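Local coordinates for polymerase X (Deinococcus radiodurans, PDB 2W9M), which probably extends DNA strands with nucleotides from deoxynucleoside triphosphates, as a family X repair polymerase that also binds zinc in a polymerase and histidinol phosphatase (PHP) domain, at residues Phe155-Gln161 with Asp227-Pro232; Leu163-Leu167 with Asp525-Met531; Ala348-Leu352 with Gly393-Val397; Gln438-Ile443 with Ala469-Val475. Residue numbers count along the deposited sequence, not the author numbering.

Contact 1: Phe155-Gln161 with Asp227-Pro232; sequences FEARQRQ and DYEGVP
Residues 155-157 form the last turn of a helix; Arg-158 (phi/psi -49/142) leaves it, and a link extended there and at Arg-160 but helical at Gln-159 (-83/-32) leads to Gln-161. Opposite it, 227-228 and 231-232 are antiparallel strands joined by a type I' turn, with Glu-229 at 52/49 and Gly-230 at 89/-18. Backbone bonds Tyr-228 N to Val-231 O (2.9 Å) and Val-231 N to Tyr-228 O (3.1 Å) close this two-residue hairpin. Its tip meets the helix end with Glu-156 CA 4.9 Å from Gly-230 CA. Glycine is required there: its backbone angles disfavour any side chain, and an ideal CB would lie 2.8 Å from Phe-155 CB. Phe-155 (chi1 m) directs its ring edge at the turn, CD1 to Glu-229 O 3.5 Å, and CD1 reaches Val-231 CG2 at 4.0 Å. Glu-156 CG rests 3.5 Å from Gly-230 CA, while its OE2 lies 3.1 Å from Asp-227 OD2, a close pair of like charges. Gln-161 (m, m) folds back so that NE2 donates to Phe-155 O (2.8 Å), and Arg-158 NE donates to Gln-161 OE1 (3.3 Å); Gln-161 NE2 also packs 4.0 Å from Pro-232 CD. Glu-229 points away and pairs with Arg-125 of helix 121-130. The arrangement is a tight type I' beta hairpin of the polymerase's mixed sheet, seated against the C-terminal end of helix 141-157.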
loop_
_atom_site.group_PDB
_atom_site.type_symbol
_atom_site.label_atom_id
_atom_site.label_comp_id
_atom_site.label_asym_id
_atom_site.label_seq_id
_atom_site.Cartn_x
_atom_site.Cartn_y
_atom_site.Cartn_z
ATOM N N PHE A 155 -8.783 13.209 6.814
ATOM C CA PHE A 155 -8.258 12.393 7.902
ATOM C C PHE A 155 -9.222 12.271 9.081
ATOM O O PHE A 155 -9.365 11.196 9.662
ATOM C CB PHE A 155 -6.907 12.924 8.392
ATOM C CG PHE A 155 -5.751 12.557 7.506
ATOM C CD1 PHE A 155 -4.557 13.256 7.578
ATOM C CD2 PHE A 155 -5.861 11.521 6.594
ATOM C CE1 PHE A 155 -3.490 12.922 6.764
ATOM C CE2 PHE A 155 -4.798 11.183 5.774
ATOM C CZ PHE A 155 -3.610 11.885 5.862
ATOM N N GLU A 156 -9.876 13.369 9.438
ATOM C CA GLU A 156 -10.782 13.365 10.583
ATOM C C GLU A 156 -12.060 12.578 10.302
ATOM O O GLU A 156 -12.715 12.098 11.223
ATOM C CB GLU A 156 -11.097 14.796 11.028
ATOM C CG GLU A 156 -9.862 15.546 11.498
ATOM C CD GLU A 156 -10.178 16.882 12.135
ATOM O OE1 GLU A 156 -11.102 17.569 11.652
ATOM O OE2 GLU A 156 -9.492 17.246 13.117
ATOM N N ALA A 157 -12.396 12.437 9.025
ATOM C CA ALA A 157 -13.551 11.651 8.611
ATOM C C ALA A 157 -13.351 10.176 8.948
ATOM O O ALA A 157 -14.197 9.551 9.588
ATOM C CB ALA A 157 -13.802 11.826 7.119
ATOM N N ARG A 158 -12.223 9.630 8.502
ATOM C CA ARG A 158 -11.848 8.244 8.770
ATOM C C ARG A 158 -11.970 7.883 10.253
ATOM O O ARG A 158 -11.674 8.698 11.130
ATOM C CB ARG A 158 -10.413 8.000 8.289
ATOM C CG ARG A 158 -10.285 7.845 6.786
ATOM C CD ARG A 158 -9.191 8.737 6.214
ATOM N NE ARG A 158 -7.840 8.285 6.532
ATOM C CZ ARG A 158 -6.954 7.881 5.626
ATOM N NH1 ARG A 158 -7.275 7.870 4.336
ATOM N NH2 ARG A 158 -5.743 7.493 6.009
ATOM N N GLN A 159 -12.417 6.662 10.531
ATOM C CA GLN A 159 -12.467 6.173 11.904
ATOM C C GLN A 159 -11.101 5.639 12.297
ATOM O O GLN A 159 -10.697 5.712 13.455
ATOM C CB GLN A 159 -13.511 5.068 12.061
ATOM C CG GLN A 159 -14.877 5.548 12.525
ATOM C CD GLN A 159 -15.703 4.430 13.135
ATOM O OE1 GLN A 159 -15.168 3.538 13.800
ATOM N NE2 GLN A 159 -17.014 4.472 12.916
ATOM N N ARG A 160 -10.397 5.095 11.313
ATOM C CA ARG A 160 -9.050 4.592 11.518
ATOM C C ARG A 160 -8.118 5.131 10.432
ATOM O O ARG A 160 -8.548 5.393 9.307
ATOM C CB ARG A 160 -9.053 3.064 11.542
ATOM C CG ARG A 160 -9.434 2.467 12.893
ATOM C CD ARG A 160 -9.265 0.945 12.918
ATOM N NE ARG A 160 -8.932 0.452 14.257
ATOM C CZ ARG A 160 -7.738 -0.021 14.608
ATOM N NH1 ARG A 160 -6.760 -0.083 13.720
ATOM N NH2 ARG A 160 -7.523 -0.441 15.848
ATOM N N GLN A 161 -6.850 5.316 10.779
ATOM C CA GLN A 161 -5.869 5.883 9.858
ATOM C C GLN A 161 -5.054 4.792 9.173
ATOM O O GLN A 161 -4.965 3.672 9.670
ATOM C CB GLN A 161 -4.929 6.827 10.609
ATOM C CG GLN A 161 -5.637 7.974 11.309
ATOM C CD GLN A 161 -6.430 8.824 10.346
ATOM O OE1 GLN A 161 -6.060 8.966 9.180
ATOM N NE2 GLN A 161 -7.527 9.396 10.823
ATOM N N ASP A 227 -4.609 15.725 18.704
ATOM C CA ASP A 227 -4.898 15.544 17.292
ATOM C C ASP A 227 -3.881 16.347 16.497
ATOM O O ASP A 227 -3.876 17.578 16.555
ATOM C CB ASP A 227 -6.312 16.050 16.988
ATOM C CG ASP A 227 -6.909 15.423 15.739
ATOM O OD1 ASP A 227 -7.187 14.204 15.763
ATOM O OD2 ASP A 227 -7.122 16.154 14.743
ATOM N N TYR A 228 -3.012 15.659 15.765
ATOM C CA TYR A 228 -2.053 16.352 14.916
ATOM C C TYR A 228 -2.439 16.284 13.440
ATOM O O TYR A 228 -2.264 15.252 12.788
ATOM C CB TYR A 228 -0.633 15.822 15.115
ATOM C CG TYR A 228 0.405 16.678 14.422
ATOM C CD1 TYR A 228 0.777 17.910 14.948
ATOM C CD2 TYR A 228 0.998 16.268 13.235
ATOM C CE1 TYR A 228 1.716 18.703 14.321
ATOM C CE2 TYR A 228 1.943 17.054 12.601
ATOM C CZ TYR A 228 2.297 18.270 13.148
ATOM O OH TYR A 228 3.233 19.058 12.520
ATOM N N GLU A 229 -2.965 17.393 12.927
ATOM C CA GLU A 229 -3.389 17.484 11.536
ATOM C C GLU A 229 -4.330 16.353 11.136
ATOM O O GLU A 229 -4.134 15.702 10.109
ATOM C CB GLU A 229 -2.171 17.545 10.615
ATOM C CG GLU A 229 -1.332 18.794 10.846
ATOM C CD GLU A 229 -0.054 18.811 10.033
ATOM O OE1 GLU A 229 0.136 17.901 9.198
ATOM O OE2 GLU A 229 0.761 19.735 10.233
ATOM N N GLY A 230 -5.352 16.128 11.961
ATOM C CA GLY A 230 -6.377 15.140 11.671
ATOM C C GLY A 230 -6.060 13.748 12.183
ATOM O O GLY A 230 -6.951 12.907 12.301
ATOM N N VAL A 231 -4.788 13.502 12.484
ATOM C CA VAL A 231 -4.347 12.199 12.963
ATOM C C VAL A 231 -4.334 12.158 14.489
ATOM O O VAL A 231 -3.555 12.872 15.123
ATOM C CB VAL A 231 -2.940 11.870 12.452
ATOM C CG1 VAL A 231 -2.527 10.484 12.902
ATOM C CG2 VAL A 231 -2.886 11.988 10.937
ATOM N N PRO A 232 -5.202 11.325 15.086
ATOM C CA PRO A 232 -5.262 11.184 16.547
ATOM C C PRO A 232 -3.910 10.760 17.123
ATOM O O PRO A 232 -3.218 9.920 16.539
ATOM C CB PRO A 232 -6.296 10.073 16.752
ATOM C CG PRO A 232 -7.122 10.086 15.509
ATOM C CD PRO A 232 -6.184 10.462 14.406
#

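Contact 2: Leu163-Leu167 with Asp525-Met531; sequences LRAGL and DARYGVM
This is a nearly perpendicular helix-helix packing that joins the polymerase part of the chain to its PHP part, since helix 526-535 follows the last strand, 511-514, of the zinc-binding parallel sheet. The axes of segments 163-167 and 526-531 approach to 11.5 Å at an angle of 104°; the nearest CA atoms, of Arg-164 and Tyr-528, are 7.8 Å apart, so long side chains must fill the gap. Tyr-528 (chi1 -54°, chi2 114°) points across as the central residue. Leu-163 and Leu-167, one turn apart and both in t,p rotamers, pack along the same CD2/CE2 side of its ring: Leu-163 CD2 is 3.9 Å from Tyr-528 CD2, and Leu-167 CD2 meets the ring edge 3.9 Å from Tyr-528 CE2. Met-531 (m, t, p) brings SD to 4.1 Å from Leu-163 CD2 and 4.0 Å from Leu-167 CD2. Arg-527 bends over so that one face of its guanidinium lies on Leu-167, NH2 to CG 3.8 Å. Arg-164 (t, t, m) runs past the phenol, its CG 3.4 Å from Tyr-528 OH. Its guanidinium then closes a salt bridge edge-on, Arg-164 NH2 donating to Asp-525 OD1 over 3.2 Å with an N-H...O angle of 150°.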
loop_
_atom_site.group_PDB
_atom_site.type_symbol
_atom_site.label_atom_id
_atom_site.label_comp_id
_atom_site.label_asym_id
_atom_site.label_seq_id
_atom_site.Cartn_x
_atom_site.Cartn_y
_atom_site.Cartn_z
ATOM N N LEU A 163 -1.609 2.924 7.982
ATOM C CA LEU A 163 -0.332 2.717 8.654
ATOM C C LEU A 163 0.656 3.817 8.286
ATOM O O LEU A 163 1.492 4.207 9.099
ATOM C CB LEU A 163 0.254 1.356 8.287
ATOM C CG LEU A 163 1.629 1.032 8.877
ATOM C CD1 LEU A 163 1.603 1.140 10.399
ATOM C CD2 LEU A 163 2.088 -0.353 8.439
ATOM N N ARG A 164 0.556 4.315 7.055
ATOM C CA ARG A 164 1.466 5.348 6.569
ATOM C C ARG A 164 1.323 6.654 7.352
ATOM O O ARG A 164 2.306 7.188 7.852
ATOM C CB ARG A 164 1.246 5.603 5.073
ATOM C CG ARG A 164 2.178 6.653 4.493
ATOM C CD ARG A 164 1.772 7.087 3.088
ATOM N NE ARG A 164 1.994 6.046 2.088
ATOM C CZ ARG A 164 1.021 5.422 1.433
ATOM N NH1 ARG A 164 -0.247 5.738 1.669
ATOM N NH2 ARG A 164 1.313 4.485 0.540
ATOM N N ALA A 165 0.096 7.160 7.453
ATOM C CA ALA A 165 -0.170 8.398 8.185
ATOM C C ALA A 165 0.184 8.286 9.666
ATOM O O ALA A 165 0.840 9.165 10.220
ATOM C CB ALA A 165 -1.628 8.813 8.020
ATOM N N GLY A 166 -0.255 7.208 10.305
ATOM C CA GLY A 166 0.032 6.994 11.712
ATOM C C GLY A 166 1.521 6.912 12.005
ATOM O O GLY A 166 2.010 7.476 12.980
ATOM N N LEU A 167 2.248 6.204 11.151
ATOM C CA LEU A 167 3.683 6.017 11.343
ATOM C C LEU A 167 4.451 7.309 11.072
ATOM O O LEU A 167 5.371 7.657 11.810
ATOM C CB LEU A 167 4.197 4.889 10.444
ATOM C CG LEU A 167 5.549 4.247 10.761
ATOM C CD1 LEU A 167 5.708 4.044 12.253
ATOM C CD2 LEU A 167 5.687 2.920 10.025
ATOM N N ASP A 525 7.919 2.638 0.133
ATOM C CA ASP A 525 6.801 1.921 0.733
ATOM C C ASP A 525 7.215 0.505 1.120
ATOM O O ASP A 525 6.547 -0.144 1.924
ATOM C CB ASP A 525 5.602 1.883 -0.218
ATOM C CG ASP A 525 4.876 3.215 -0.293
ATOM O OD1 ASP A 525 3.886 3.314 -1.050
ATOM O OD2 ASP A 525 5.298 4.166 0.403
ATOM N N ALA A 526 8.318 0.034 0.545
ATOM C CA ALA A 526 8.823 -1.309 0.821
ATOM C C ALA A 526 8.800 -1.603 2.317
ATOM O O ALA A 526 8.514 -2.721 2.742
ATOM C CB ALA A 526 10.223 -1.459 0.281
ATOM N N ARG A 527 9.100 -0.578 3.103
ATOM C CA ARG A 527 9.116 -0.655 4.557
ATOM C C ARG A 527 7.790 -1.128 5.161
ATOM O O ARG A 527 7.782 -1.783 6.200
ATOM C CB ARG A 527 9.516 0.712 5.110
ATOM C CG ARG A 527 8.905 1.113 6.426
ATOM C CD ARG A 527 8.871 2.637 6.513
ATOM N NE ARG A 527 9.077 3.122 7.875
ATOM C CZ ARG A 527 8.911 4.388 8.245
ATOM N NH1 ARG A 527 8.526 5.292 7.354
ATOM N NH2 ARG A 527 9.121 4.748 9.505
ATOM N N TYR A 528 6.676 -0.803 4.510
ATOM C CA TYR A 528 5.363 -1.233 4.987
ATOM C C TYR A 528 5.084 -2.690 4.636
ATOM O O TYR A 528 4.492 -3.420 5.425
ATOM C CB TYR A 528 4.252 -0.331 4.433
ATOM C CG TYR A 528 4.473 1.136 4.704
ATOM C CD1 TYR A 528 4.703 2.031 3.663
ATOM C CD2 TYR A 528 4.465 1.629 6.003
ATOM C CE1 TYR A 528 4.913 3.375 3.908
ATOM C CE2 TYR A 528 4.673 2.972 6.259
ATOM C CZ TYR A 528 4.895 3.841 5.207
ATOM O OH TYR A 528 5.100 5.178 5.462
ATOM N N GLY A 529 5.503 -3.102 3.445
ATOM C CA GLY A 529 5.383 -4.488 3.034
ATOM C C GLY A 529 6.228 -5.393 3.911
ATOM O O GLY A 529 5.807 -6.487 4.281
ATOM N N VAL A 530 7.426 -4.930 4.246
ATOM C CA VAL A 530 8.329 -5.689 5.103
ATOM C C VAL A 530 7.745 -5.908 6.503
ATOM O O VAL A 530 7.910 -6.981 7.083
ATOM C CB VAL A 530 9.714 -5.017 5.204
ATOM C CG1 VAL A 530 10.513 -5.609 6.348
ATOM C CG2 VAL A 530 10.467 -5.157 3.889
ATOM N N MET A 531 7.060 -4.901 7.041
ATOM C CA MET A 531 6.427 -5.024 8.355
ATOM C C MET A 531 5.368 -6.122 8.350
ATOM O O MET A 531 5.203 -6.838 9.337
ATOM C CB MET A 531 5.795 -3.697 8.790
ATOM C CG MET A 531 6.774 -2.544 8.908
ATOM S SD MET A 531 6.015 -1.039 9.564
ATOM C CE MET A 531 5.776 -1.494 11.283
#

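Contact 3: Ala348-Leu352 with Gly393-Val397; sequences AEATL and GLPIV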
loop_
_atom_site.group_PDB
_atom_site.type_symbol
_atom_site.label_atom_id
_atom_site.label_comp_id
_atom_site.label_asym_id
_atom_site.label_seq_id
_atom_site.Cartn_x
_atom_site.Cartn_y
_atom_site.Cartn_z
ATOM N N ALA A 348 14.621 3.915 -11.979
ATOM C CA ALA A 348 15.814 3.083 -11.831
ATOM C C ALA A 348 16.887 3.764 -10.979
ATOM O O ALA A 348 17.429 3.159 -10.057
ATOM C CB ALA A 348 16.374 2.694 -13.191
ATOM N N GLU A 349 17.194 5.020 -11.297
ATOM C CA GLU A 349 18.111 5.815 -10.482
ATOM C C GLU A 349 17.652 5.840 -9.031
ATOM O O GLU A 349 18.460 5.725 -8.114
ATOM C CB GLU A 349 18.211 7.255 -10.999
ATOM C CG GLU A 349 19.456 7.573 -11.816
ATOM C CD GLU A 349 19.202 7.556 -13.313
ATOM O OE1 GLU A 349 19.197 8.646 -13.929
ATOM O OE2 GLU A 349 18.999 6.456 -13.870
ATOM N N ALA A 350 16.347 5.996 -8.830
ATOM C CA ALA A 350 15.780 6.049 -7.488
ATOM C C ALA A 350 16.023 4.757 -6.703
ATOM O O ALA A 350 16.378 4.807 -5.521
ATOM C CB ALA A 350 14.292 6.373 -7.545
ATOM N N THR A 351 15.839 3.602 -7.345
ATOM C CA THR A 351 15.995 2.338 -6.625
ATOM C C THR A 351 17.456 2.090 -6.265
ATOM O O THR A 351 17.753 1.351 -5.331
ATOM C CB THR A 351 15.432 1.115 -7.396
ATOM O OG1 THR A 351 16.494 0.418 -8.050
ATOM C CG2 THR A 351 14.392 1.531 -8.413
ATOM N N LEU A 352 18.362 2.722 -7.005
ATOM C CA LEU A 352 19.789 2.596 -6.734
ATOM C C LEU A 352 20.226 3.458 -5.551
ATOM O O LEU A 352 21.016 3.016 -4.719
ATOM C CB LEU A 352 20.618 2.941 -7.972
ATOM C CG LEU A 352 20.732 1.876 -9.067
ATOM C CD1 LEU A 352 21.659 2.347 -10.175
ATOM C CD2 LEU A 352 21.232 0.567 -8.492
ATOM N N GLY A 393 24.007 1.171 -18.769
ATOM C CA GLY A 393 24.435 0.607 -17.502
ATOM C C GLY A 393 23.403 0.583 -16.388
ATOM O O GLY A 393 23.756 0.374 -15.227
ATOM N N LEU A 394 22.133 0.790 -16.723
ATOM C CA LEU A 394 21.067 0.729 -15.723
ATOM C C LEU A 394 20.522 -0.690 -15.540
ATOM O O LEU A 394 20.161 -1.351 -16.514
ATOM C CB LEU A 394 19.929 1.686 -16.077
ATOM C CG LEU A 394 20.201 3.167 -15.820
ATOM C CD1 LEU A 394 18.933 3.966 -16.024
ATOM C CD2 LEU A 394 20.738 3.373 -14.417
ATOM N N PRO A 395 20.458 -1.157 -14.283
ATOM C CA PRO A 395 20.027 -2.523 -13.964
ATOM C C PRO A 395 18.507 -2.647 -13.994
ATOM O O PRO A 395 17.855 -2.334 -12.998
ATOM C CB PRO A 395 20.535 -2.730 -12.526
ATOM C CG PRO A 395 21.315 -1.474 -12.168
ATOM C CD PRO A 395 20.807 -0.403 -13.069
ATOM N N ILE A 396 17.957 -3.101 -15.118
ATOM C CA ILE A 396 16.513 -3.192 -15.292
ATOM C C ILE A 396 16.074 -4.566 -15.802
ATOM O O ILE A 396 16.772 -5.209 -16.586
ATOM C CB ILE A 396 15.984 -2.113 -16.271
ATOM C CG1 ILE A 396 16.482 -0.726 -15.871
ATOM C CG2 ILE A 396 14.461 -2.130 -16.324
ATOM C CD1 ILE A 396 16.007 0.373 -16.791
ATOM N N VAL A 397 14.905 -4.999 -15.342
ATOM C CA VAL A 397 14.267 -6.216 -15.819
ATOM C C VAL A 397 12.887 -5.828 -16.358
ATOM O O VAL A 397 12.104 -5.186 -15.666
ATOM C CB VAL A 397 14.146 -7.253 -14.679
ATOM C CG1 VAL A 397 13.110 -8.303 -15.009
ATOM C CG2 VAL A 397 15.497 -7.900 -14.402
#
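Apolar contacts account for nearly all of this contact, which buries 223 Å² in total. Ala-348 and Leu-352, one turn apart on the same face of helix 344-353, both direct their CB toward the chain entering strand 396-403. Ala-348 CB lies 4.0 Å from Leu-394 CD1 and 4.3 Å from Ile-396 CD1. Leu-352 CD1 approaches Pro-395 CD at 4.1 Å and reaches Leu-394 CD2 only at 4.5 Å. Leu-394 is the middle of the group, and its chi1 m, chi2 t conformation extends the isobutyl group to the helix. The one polar group to take part is the carboxylate of Glu-349, which bends back so that OE2 sits 3.3 Å from Leu-394 CD1, a van der Waals contact with a methyl. Backbone geometry sets the stage: Gly-393, at phi 95°, ends the preceding helix in a Schellman motif, and the chain then extends through Leu-394 and Pro-395 into the strand. Backbone bonds from Pro-395 and Val-397 to Leu-359 put this strand beside 358-364, which helix 344-353 leads into by a beta-alpha-beta crossover. Strand 358-364 thus supplies the backbone hydrogen bonds, while between the two segments themselves the contact rests on apolar packing, which depends on fit and not on direction.

Contact 4: Gln438-Ile443 with Ala469-Val475; sequences QTERLI and ALDLDAV
Segment 438-443 is regular helix; segment 469-475 runs extended from Ala-469 to Asp-471, the N-cap, and then turns into helix. The segments approach twice, at Thr-439 to Leu-470 and Ile-443 to Val-475, each pair 5.2 Å between CA atoms. The first helix offers a hollow between Thr-439, Leu-442 and Ile-443. Val-475 (chi1 t) fills it with CG2, 4.2 Å from Thr-439 CG2, 4.0 Å from Leu-442 CB and 4.4 Å from Ile-443 CG1. Ala-474 CB slots beside it, 3.9 Å from Thr-439 CG2 and 4.3 Å from Ile-443 CD1. Leu-470 (p, t) is the other bump: its CD1 presses on Leu-442 CD1 at 3.5 Å. Between them Asp-471 N donates to Thr-439 OG1 (2.9 Å, 162°). At the edge a water lies 2.8 Å from both Gln-438 NE2 and Ala-469 O; that NE2 also bonds Asn-430 O. Such side-by-side packing of successive helices outside a parallel sheet is typical of the beta-alpha barrel of PHP domains.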
loop_
_atom_site.group_PDB
_atom_site.type_symbol
_atom_site.label_atom_id
_atom_site.label_comp_id
_atom_site.label_asym_id
_atom_site.label_seq_id
_atom_site.Cartn_x
_atom_site.Cartn_y
_atom_site.Cartn_z
ATOM N N GLN A 438 -15.216 -15.841 -9.884
ATOM C CA GLN A 438 -14.008 -15.082 -9.591
ATOM C C GLN A 438 -12.843 -16.015 -9.271
ATOM O O GLN A 438 -11.715 -15.793 -9.716
ATOM C CB GLN A 438 -14.253 -14.132 -8.417
ATOM C CG GLN A 438 -13.163 -13.089 -8.227
ATOM C CD GLN A 438 -13.295 -11.929 -9.193
ATOM O OE1 GLN A 438 -12.614 -11.877 -10.215
ATOM N NE2 GLN A 438 -14.184 -10.994 -8.877
ATOM N N THR A 439 -13.122 -17.053 -8.491
ATOM C CA THR A 439 -12.112 -18.042 -8.142
ATOM C C THR A 439 -11.577 -18.758 -9.383
ATOM O O THR A 439 -10.364 -18.908 -9.547
ATOM C CB THR A 439 -12.669 -19.084 -7.154
ATOM O OG1 THR A 439 -13.022 -18.433 -5.928
ATOM C CG2 THR A 439 -11.632 -20.161 -6.869
ATOM N N GLU A 440 -12.485 -19.199 -10.251
ATOM C CA GLU A 440 -12.100 -19.877 -11.486
ATOM C C GLU A 440 -11.234 -18.962 -12.348
ATOM O O GLU A 440 -10.273 -19.403 -12.973
ATOM C CB GLU A 440 -13.344 -20.314 -12.264
ATOM C CG GLU A 440 -13.050 -21.105 -13.530
ATOM C CD GLU A 440 -14.311 -21.458 -14.306
ATOM O OE1 GLU A 440 -14.300 -21.326 -15.550
ATOM O OE2 GLU A 440 -15.314 -21.863 -13.675
ATOM N N ARG A 441 -11.586 -17.680 -12.360
ATOM C CA ARG A 441 -10.858 -16.668 -13.115
ATOM C C ARG A 441 -9.391 -16.592 -12.695
ATOM O O ARG A 441 -8.491 -16.635 -13.533
ATOM C CB ARG A 441 -11.533 -15.309 -12.917
ATOM C CG ARG A 441 -10.764 -14.107 -13.439
ATOM C CD ARG A 441 -11.415 -12.828 -12.925
ATOM N NE ARG A 441 -11.114 -11.653 -13.738
ATOM C CZ ARG A 441 -11.486 -10.418 -13.414
ATOM N NH1 ARG A 441 -12.163 -10.206 -12.296
ATOM N NH2 ARG A 441 -11.184 -9.395 -14.203
ATOM N N LEU A 442 -9.157 -16.487 -11.393
ATOM C CA LEU A 442 -7.803 -16.332 -10.872
ATOM C C LEU A 442 -6.987 -17.627 -10.924
ATOM O O LEU A 442 -5.777 -17.589 -11.163
ATOM C CB LEU A 442 -7.841 -15.750 -9.454
ATOM C CG LEU A 442 -7.969 -14.223 -9.436
ATOM C CD1 LEU A 442 -8.899 -13.742 -8.351
ATOM C CD2 LEU A 442 -6.600 -13.581 -9.298
ATOM N N ILE A 443 -7.643 -18.763 -10.705
ATOM C CA ILE A 443 -6.978 -20.057 -10.836
ATOM C C ILE A 443 -6.456 -20.229 -12.257
ATOM O O ILE A 443 -5.337 -20.701 -12.468
ATOM C CB ILE A 443 -7.923 -21.220 -10.516
ATOM C CG1 ILE A 443 -8.219 -21.273 -9.021
ATOM C CG2 ILE A 443 -7.307 -22.534 -10.951
ATOM C CD1 ILE A 443 -9.192 -22.354 -8.643
ATOM N N ALA A 469 -15.139 -10.962 -3.649
ATOM C CA ALA A 469 -15.459 -12.257 -3.068
ATOM C C ALA A 469 -14.810 -13.387 -3.862
ATOM O O ALA A 469 -15.106 -13.576 -5.044
ATOM C CB ALA A 469 -16.972 -12.444 -3.011
ATOM N N LEU A 470 -13.921 -14.129 -3.211
ATOM C CA LEU A 470 -13.291 -15.290 -3.836
ATOM C C LEU A 470 -12.845 -16.291 -2.775
ATOM O O LEU A 470 -12.871 -15.997 -1.578
ATOM C CB LEU A 470 -12.096 -14.877 -4.709
ATOM C CG LEU A 470 -10.732 -14.718 -4.025
ATOM C CD1 LEU A 470 -9.642 -14.448 -5.049
ATOM C CD2 LEU A 470 -10.769 -13.616 -2.973
ATOM N N ASP A 471 -12.445 -17.475 -3.226
ATOM C CA ASP A 471 -11.932 -18.510 -2.340
ATOM C C ASP A 471 -10.408 -18.498 -2.357
ATOM O O ASP A 471 -9.781 -19.211 -3.140
ATOM C CB ASP A 471 -12.450 -19.880 -2.773
ATOM C CG ASP A 471 -11.902 -21.005 -1.920
ATOM O OD1 ASP A 471 -11.396 -20.724 -0.808
ATOM O OD2 ASP A 471 -11.981 -22.170 -2.361
ATOM N N LEU A 472 -9.819 -17.691 -1.483
ATOM C CA LEU A 472 -8.382 -17.452 -1.517
ATOM C C LEU A 472 -7.569 -18.747 -1.477
ATOM O O LEU A 472 -6.598 -18.899 -2.220
ATOM C CB LEU A 472 -7.964 -16.526 -0.377
ATOM C CG LEU A 472 -7.042 -15.351 -0.711
ATOM C CD1 LEU A 472 -6.091 -15.098 0.448
ATOM C CD2 LEU A 472 -6.259 -15.571 -1.994
ATOM N N ASP A 473 -7.968 -19.680 -0.618
ATOM C CA ASP A 473 -7.229 -20.935 -0.455
ATOM C C ASP A 473 -7.143 -21.748 -1.746
ATOM O O ASP A 473 -6.105 -22.342 -2.045
ATOM C CB ASP A 473 -7.826 -21.784 0.673
ATOM C CG ASP A 473 -7.360 -21.335 2.051
ATOM O OD1 ASP A 473 -7.674 -22.026 3.049
ATOM O OD2 ASP A 473 -6.672 -20.293 2.138
ATOM N N ALA A 474 -8.234 -21.781 -2.504
ATOM C CA ALA A 474 -8.231 -22.442 -3.803
ATOM C C ALA A 474 -7.233 -21.769 -4.742
ATOM O O ALA A 474 -6.442 -22.443 -5.410
ATOM C CB ALA A 474 -9.623 -22.425 -4.411
ATOM N N VAL A 475 -7.271 -20.439 -4.787
ATOM C CA VAL A 475 -6.384 -19.680 -5.667
ATOM C C VAL A 475 -4.921 -19.876 -5.284
ATOM O O VAL A 475 -4.080 -20.140 -6.142
ATOM C CB VAL A 475 -6.710 -18.175 -5.663
ATOM C CG1 VAL A 475 -5.711 -17.423 -6.525
ATOM C CG2 VAL A 475 -8.123 -17.938 -6.162
HETATM O O HOH W 1 -15.820 -11.312 -6.572
#

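Contacts 1 and 2 form a continuous path, their centres 17 Å apart and touching where Phe-155 CZ meets Ala-165 CB at 4.2 Å; their segments alternate along the chain, with 155-161 almost directly preceding 163-167. Contact 2 closes a long loop in which contacts 3 and 4 are nested, so it ties the polymerase part to the zinc-binding barrel that those two help build. Contacts 3 and 4 lie in separate sectors, centres 35 Å apart. The zinc site is nearest to contacts 2 and 4: the side chains of Asp-525 and Leu-442 are each about 11 Å from a zinc ion, and Asp-525 is about 7 Å from the ligand Asp-516, side chain to side chain. Contact 1 lies away from the zinc site.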